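Local coordinates for probable Zn binding protein (Lactobacillus acidophilus, PDB 3Q69), which is of unproven function but probably binds mucus through its MucBP domain, the part present in this chain, and may bind zinc, at residues 6-11 with 34-39; 15-20 with 100-105. One frame throughout, in Å; residues are numbered along the deposited sequence.

Interactions 1 and 2 share one long strand, 2-19, and lie about 35 Å apart, centre to centre. They sit on opposite sides of the centre of this elongated, helix-free chain. In interaction 1, residues 6-11 pair antiparallel with residues 34-39 of strand 27-42. In interaction 2, the end of the same strand, within residues 15-20, pairs in parallel with the end of strand 96-104, within residues 100-105. Strand 2-19 therefore stands between strands 27-42 and 96-104 in a mixed sheet. No residues of one contact touch those of the other. Both belong to the Muc B2-like domain, and no metal ion is seen at either contact.

Interaction 1: 6-11 with 34-39; sequences KRTQVV and IFTQSG
R7 and Q37 face each other as a hydrogen-bonded pair, and their side chains run side by side in the same direction. The amide oxygen Q37 OE1 takes two N-H groups from R7. The bond from R7 NH1 is 2.8 Å to Q37 OE1. The second, from R7 NE, is weak. R7 NH1 lies above the amide carbonyl plane, 36° out of it, and the guanidinium and amide planes are 32° apart. R7 CG sits between the backbone N and the carbonyl carbon (chi1 55°), and the chain then extends from CG to NE.

T8 and T36 form a non-hydrogen-bonded pair on the other face. Their hydroxyls bond to each other, with T8 OG1 2.9 Å from T36 OG1. Beside them, the methyl T8 CG2 packs on I34 CG2 at 3.5 Å.

F35 shares the R7 face. Its ring turns an edge to Q9 O. V11 CG2 meets F35 CE2 obliquely at 3.8 Å. Paired backbone bonds fix the register: R7 with Q37, and Q9 with F35. In the latter, Q9 N is 2.8 Å from F35 O and the N-H points almost straight at it.

Further out, the R7 guanidinium makes a cation-pi contact with W50, and R7 NH1 has a weak bond to S87 O. F35 packs on V83 and V85 of strand 77-86 and on L56 of strand 55-64. Strands 77-86 and 55-64 thus cover the F35 end of this face, and the R7-Q37 end meets W50, W54 and F90. K6, T8, V10, I34 and S38 on the other face are largely exposed. This is a regular antiparallel strand pair in the mixed sheet of a MucBP domain, whose family belongs to the ubiquitin clan.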
loop_
_atom_site.group_PDB
_atom_site.type_symbol
_atom_site.label_atom_id
_atom_site.label_comp_id
_atom_site.label_asym_id
_atom_site.label_seq_id
_atom_site.Cartn_x
_atom_site.Cartn_y
_atom_site.Cartn_z
ATOM N N LYS A 6 2.760 -18.456 9.509
ATOM C CA LYS A 6 2.216 -17.166 9.128
ATOM C C LYS A 6 2.852 -16.675 7.847
ATOM O O LYS A 6 3.899 -17.183 7.416
ATOM C CB LYS A 6 2.434 -16.146 10.256
ATOM C CG LYS A 6 3.899 -15.735 10.474
ATOM C CD LYS A 6 4.084 -14.984 11.787
ATOM C CE LYS A 6 5.538 -14.696 12.027
ATOM N NZ LYS A 6 6.139 -13.906 10.916
ATOM N N ARG A 7 2.187 -15.724 7.202
ATOM C CA ARG A 7 2.713 -15.155 5.968
ATOM C C ARG A 7 2.377 -13.670 5.946
ATOM O O ARG A 7 1.339 -13.247 6.451
ATOM C CB ARG A 7 2.147 -15.881 4.730
ATOM C CG ARG A 7 0.625 -15.938 4.644
ATOM C CD ARG A 7 0.170 -16.572 3.339
ATOM N NE ARG A 7 -1.262 -16.825 3.310
ATOM C CZ ARG A 7 -1.926 -17.306 2.263
ATOM N NH1 ARG A 7 -3.238 -17.488 2.342
ATOM N NH2 ARG A 7 -1.291 -17.627 1.151
ATOM N N THR A 8 3.275 -12.884 5.362
ATOM C CA THR A 8 3.112 -11.440 5.300
ATOM C C THR A 8 3.140 -10.837 3.903
ATOM O O THR A 8 3.926 -11.218 3.051
ATOM C CB THR A 8 4.202 -10.752 6.125
ATOM O OG1 THR A 8 4.137 -11.214 7.481
ATOM C CG2 THR A 8 4.017 -9.236 6.095
ATOM N N GLN A 9 2.251 -9.885 3.690
ATOM C CA GLN A 9 2.143 -9.155 2.444
ATOM C C GLN A 9 2.307 -7.695 2.840
ATOM O O GLN A 9 1.665 -7.229 3.771
ATOM C CB GLN A 9 0.762 -9.369 1.814
ATOM C CG GLN A 9 0.449 -8.439 0.629
ATOM C CD GLN A 9 1.355 -8.670 -0.578
ATOM O OE1 GLN A 9 1.299 -9.726 -1.234
ATOM N NE2 GLN A 9 2.199 -7.677 -0.877
ATOM N N VAL A 10 3.187 -6.984 2.147
ATOM C CA VAL A 10 3.415 -5.578 2.417
ATOM C C VAL A 10 3.008 -4.769 1.195
ATOM O O VAL A 10 3.498 -5.027 0.108
ATOM C CB VAL A 10 4.910 -5.307 2.717
ATOM C CG1 VAL A 10 5.105 -3.865 3.141
ATOM C CG2 VAL A 10 5.413 -6.270 3.790
ATOM N N VAL A 11 2.114 -3.801 1.379
ATOM C CA VAL A 11 1.681 -2.953 0.288
ATOM C C VAL A 11 2.144 -1.539 0.566
ATOM O O VAL A 11 1.903 -1.002 1.637
ATOM C CB VAL A 11 0.164 -2.933 0.146
ATOM C CG1 VAL A 11 -0.205 -2.166 -1.113
ATOM C CG2 VAL A 11 -0.380 -4.360 0.094
ATOM N N ILE A 34 1.204 -3.382 6.318
ATOM C CA ILE A 34 1.652 -4.754 6.504
ATOM C C ILE A 34 0.482 -5.658 6.906
ATOM O O ILE A 34 -0.208 -5.412 7.886
ATOM C CB ILE A 34 2.760 -4.778 7.563
ATOM C CG1 ILE A 34 3.802 -3.725 7.172
ATOM C CG2 ILE A 34 3.398 -6.179 7.662
ATOM C CD1 ILE A 34 4.935 -3.509 8.197
ATOM N N PHE A 35 0.278 -6.708 6.119
ATOM C CA PHE A 35 -0.801 -7.669 6.321
ATOM C C PHE A 35 -0.217 -9.041 6.663
ATOM O O PHE A 35 0.604 -9.590 5.915
ATOM C CB PHE A 35 -1.614 -7.814 5.038
ATOM C CG PHE A 35 -2.253 -6.549 4.564
ATOM C CD1 PHE A 35 -3.621 -6.346 4.719
ATOM C CD2 PHE A 35 -1.494 -5.559 3.958
ATOM C CE1 PHE A 35 -4.239 -5.160 4.268
ATOM C CE2 PHE A 35 -2.086 -4.375 3.503
ATOM C CZ PHE A 35 -3.458 -4.176 3.659
ATOM N N THR A 36 -0.647 -9.605 7.783
ATOM C CA THR A 36 -0.132 -10.896 8.193
ATOM C C THR A 36 -1.252 -11.852 8.545
ATOM O O THR A 36 -2.066 -11.569 9.416
ATOM C CB THR A 36 0.813 -10.783 9.423
ATOM O OG1 THR A 36 1.992 -10.066 9.053
ATOM C CG2 THR A 36 1.254 -12.186 9.907
ATOM N N GLN A 37 -1.299 -12.981 7.849
ATOM C CA GLN A 37 -2.296 -14.008 8.115
ATOM C C GLN A 37 -1.654 -15.166 8.858
ATOM O O GLN A 37 -0.512 -15.562 8.556
ATOM C CB GLN A 37 -2.894 -14.517 6.811
ATOM C CG GLN A 37 -3.711 -15.777 6.951
ATOM C CD GLN A 37 -4.360 -16.220 5.651
ATOM O OE1 GLN A 37 -3.877 -15.914 4.564
ATOM N NE2 GLN A 37 -5.427 -16.988 5.759
ATOM N N SER A 38 -2.377 -15.686 9.849
ATOM C CA SER A 38 -1.916 -16.825 10.632
ATOM C C SER A 38 -2.573 -18.104 10.119
ATOM O O SER A 38 -3.666 -18.089 9.571
ATOM C CB SER A 38 -2.262 -16.657 12.108
ATOM O OG SER A 38 -1.484 -15.627 12.687
ATOM N N GLY A 39 -1.880 -19.218 10.303
ATOM C CA GLY A 39 -2.383 -20.503 9.858
ATOM C C GLY A 39 -1.683 -21.620 10.613
ATOM O O GLY A 39 -0.964 -21.381 11.577
#

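Interaction 2: 15-20 with 100-105; sequences IHYRYE and VIYSAN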
loop_
_atom_site.group_PDB
_atom_site.type_symbol
_atom_site.label_atom_id
_atom_site.label_comp_id
_atom_site.label_asym_id
_atom_site.label_seq_id
_atom_site.Cartn_x
_atom_site.Cartn_y
_atom_site.Cartn_z
ATOM N N ILE A 15 4.142 8.302 -3.517
ATOM C CA ILE A 15 3.654 9.526 -4.133
ATOM C C ILE A 15 4.806 10.415 -4.609
ATOM O O ILE A 15 5.658 10.821 -3.816
ATOM C CB ILE A 15 2.786 10.328 -3.141
ATOM C CG1 ILE A 15 1.647 9.459 -2.622
ATOM C CG2 ILE A 15 2.217 11.567 -3.829
ATOM C CD1 ILE A 15 0.687 9.025 -3.684
ATOM N N HIS A 16 4.815 10.721 -5.904
ATOM C CA HIS A 16 5.853 11.556 -6.494
ATOM C C HIS A 16 5.340 12.984 -6.617
ATOM O O HIS A 16 4.143 13.213 -6.859
ATOM C CB HIS A 16 6.241 11.029 -7.879
ATOM C CG HIS A 16 6.877 9.671 -7.855
ATOM N ND1 HIS A 16 8.066 9.419 -7.216
ATOM C CD2 HIS A 16 6.481 8.499 -8.407
ATOM C CE1 HIS A 16 8.384 8.140 -7.374
ATOM N NE2 HIS A 16 7.440 7.565 -8.090
ATOM N N TYR A 17 6.245 13.943 -6.440
ATOM C CA TYR A 17 5.893 15.351 -6.538
ATOM C C TYR A 17 6.831 16.004 -7.546
ATOM O O TYR A 17 8.027 16.097 -7.318
ATOM C CB TYR A 17 6.022 16.018 -5.168
ATOM C CG TYR A 17 5.115 15.405 -4.123
ATOM C CD1 TYR A 17 3.751 15.645 -4.137
ATOM C CD2 TYR A 17 5.619 14.549 -3.146
ATOM C CE1 TYR A 17 2.909 15.048 -3.210
ATOM C CE2 TYR A 17 4.782 13.945 -2.208
ATOM C CZ TYR A 17 3.428 14.203 -2.251
ATOM O OH TYR A 17 2.578 13.625 -1.338
ATOM N N ARG A 18 6.273 16.433 -8.671
ATOM C CA ARG A 18 7.050 17.064 -9.725
ATOM C C ARG A 18 6.368 18.302 -10.300
ATOM O O ARG A 18 5.163 18.523 -10.106
ATOM C CB ARG A 18 7.300 16.058 -10.848
ATOM C CG ARG A 18 8.172 14.889 -10.436
ATOM C CD ARG A 18 8.535 14.032 -11.629
ATOM N NE ARG A 18 9.669 13.163 -11.353
ATOM C CZ ARG A 18 10.286 12.427 -12.274
ATOM N NH1 ARG A 18 9.872 12.452 -13.537
ATOM N NH2 ARG A 18 11.329 11.676 -11.931
ATOM N N TYR A 19 7.152 19.116 -11.000
ATOM C CA TYR A 19 6.627 20.312 -11.650
ATOM C C TYR A 19 6.275 19.847 -13.059
ATOM O O TYR A 19 6.697 18.766 -13.474
ATOM C CB TYR A 19 7.698 21.399 -11.714
ATOM C CG TYR A 19 8.003 22.049 -10.380
ATOM C CD1 TYR A 19 7.133 22.997 -9.820
ATOM C CD2 TYR A 19 9.156 21.720 -9.673
ATOM C CE1 TYR A 19 7.415 23.592 -8.593
ATOM C CE2 TYR A 19 9.444 22.315 -8.441
ATOM C CZ TYR A 19 8.576 23.244 -7.910
ATOM O OH TYR A 19 8.857 23.830 -6.691
ATOM N N GLU A 20 5.503 20.645 -13.789
ATOM C CA GLU A 20 5.118 20.278 -15.149
ATOM C C GLU A 20 6.316 19.921 -16.020
ATOM O O GLU A 20 6.217 19.057 -16.890
ATOM C CB GLU A 20 4.345 21.410 -15.813
ATOM C CG GLU A 20 3.010 21.711 -15.164
ATOM C CD GLU A 20 2.231 22.772 -15.917
ATOM O OE1 GLU A 20 2.760 23.898 -16.078
ATOM O OE2 GLU A 20 1.092 22.477 -16.348
ATOM N N VAL A 100 1.948 13.797 -8.415
ATOM C CA VAL A 100 1.182 15.011 -8.261
ATOM C C VAL A 100 1.968 16.053 -9.048
ATOM O O VAL A 100 3.171 16.209 -8.830
ATOM C CB VAL A 100 1.093 15.417 -6.778
ATOM C CG1 VAL A 100 0.246 16.691 -6.625
ATOM C CG2 VAL A 100 0.467 14.271 -5.972
ATOM N N ILE A 101 1.299 16.776 -9.945
ATOM C CA ILE A 101 1.977 17.781 -10.764
ATOM C C ILE A 101 1.654 19.221 -10.346
ATOM O O ILE A 101 0.496 19.582 -10.117
ATOM C CB ILE A 101 1.618 17.578 -12.262
ATOM C CG1 ILE A 101 2.166 16.232 -12.735
ATOM C CG2 ILE A 101 2.164 18.713 -13.116
ATOM C CD1 ILE A 101 3.691 16.126 -12.640
ATOM N N TYR A 102 2.689 20.051 -10.263
ATOM C CA TYR A 102 2.502 21.448 -9.872
ATOM C C TYR A 102 2.570 22.381 -11.077
ATOM O O TYR A 102 3.526 22.347 -11.842
ATOM C CB TYR A 102 3.555 21.855 -8.834
ATOM C CG TYR A 102 3.405 21.156 -7.501
ATOM C CD1 TYR A 102 2.550 21.663 -6.523
ATOM C CD2 TYR A 102 4.102 19.974 -7.222
ATOM C CE1 TYR A 102 2.389 21.013 -5.295
ATOM C CE2 TYR A 102 3.951 19.327 -6.013
ATOM C CZ TYR A 102 3.089 19.846 -5.048
ATOM O OH TYR A 102 2.917 19.175 -3.850
ATOM N N SER A 103 1.531 23.191 -11.247
ATOM C CA SER A 103 1.458 24.152 -12.339
ATOM C C SER A 103 1.501 25.586 -11.800
ATOM O O SER A 103 0.712 25.942 -10.917
ATOM C CB SER A 103 0.153 23.963 -13.111
ATOM O OG SER A 103 0.118 22.725 -13.794
ATOM N N ALA A 104 2.399 26.404 -12.346
ATOM C CA ALA A 104 2.525 27.797 -11.926
ATOM C C ALA A 104 1.154 28.463 -11.939
ATOM O O ALA A 104 0.444 28.427 -12.947
ATOM C CB ALA A 104 3.474 28.532 -12.850
ATOM N N ASN A 105 0.793 29.073 -10.813
ATOM C CA ASN A 105 -0.497 29.740 -10.653
ATOM C C ASN A 105 -0.424 31.213 -11.051
ATOM O O ASN A 105 -0.467 31.562 -12.236
ATOM C CB ASN A 105 -0.951 29.611 -9.191
ATOM C CG ASN A 105 -2.329 30.200 -8.941
ATOM O OD1 ASN A 105 -3.302 29.834 -9.594
ATOM N ND2 ASN A 105 -2.419 31.107 -7.976
#
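S103 OG donates a hydrogen bond to E20 OE2, at 2.7 Å. The hydroxyl meets E20 OE2 from above the carboxylate plane, 76° out of it. E20 CG lies beside the backbone N (chi1 -65°), and the chain extends beyond it toward S103. E20 CG also packs on I101 CG2 at 3.7 Å.

Four backbone bonds join the parallel strands. V100 N bonds to H16 O, R18 N to V100 O, Y102 N to R18 O and E20 N to Y102 O. The last is the longest, at 3.3 Å.

The Y17, V100, Y19 and Y102 face is aromatic and apolar. V100 lies alongside Y17, with V100 CB 3.8 Å from Y17 CD1. The Y102 ring turns its edge to Y17 CB, which is 4.0 Å from Y102 CE2. Y19 CD1 rests on Y102 CB at 3.9 Å. Y102 OH bonds to P66 O, and Y19 meets Y71 edge-to-face. An alanine in place of Y102 would probably leave P66 O without this partner and open a gap beside Y17.

H16 directs its ring away from the pair and bonds to D28 and E97. Apolar and aromatic contacts make up the Y17 face, while the I101 side mixes apolar contact with the S103-E20 bond just past the end of strand 2-19.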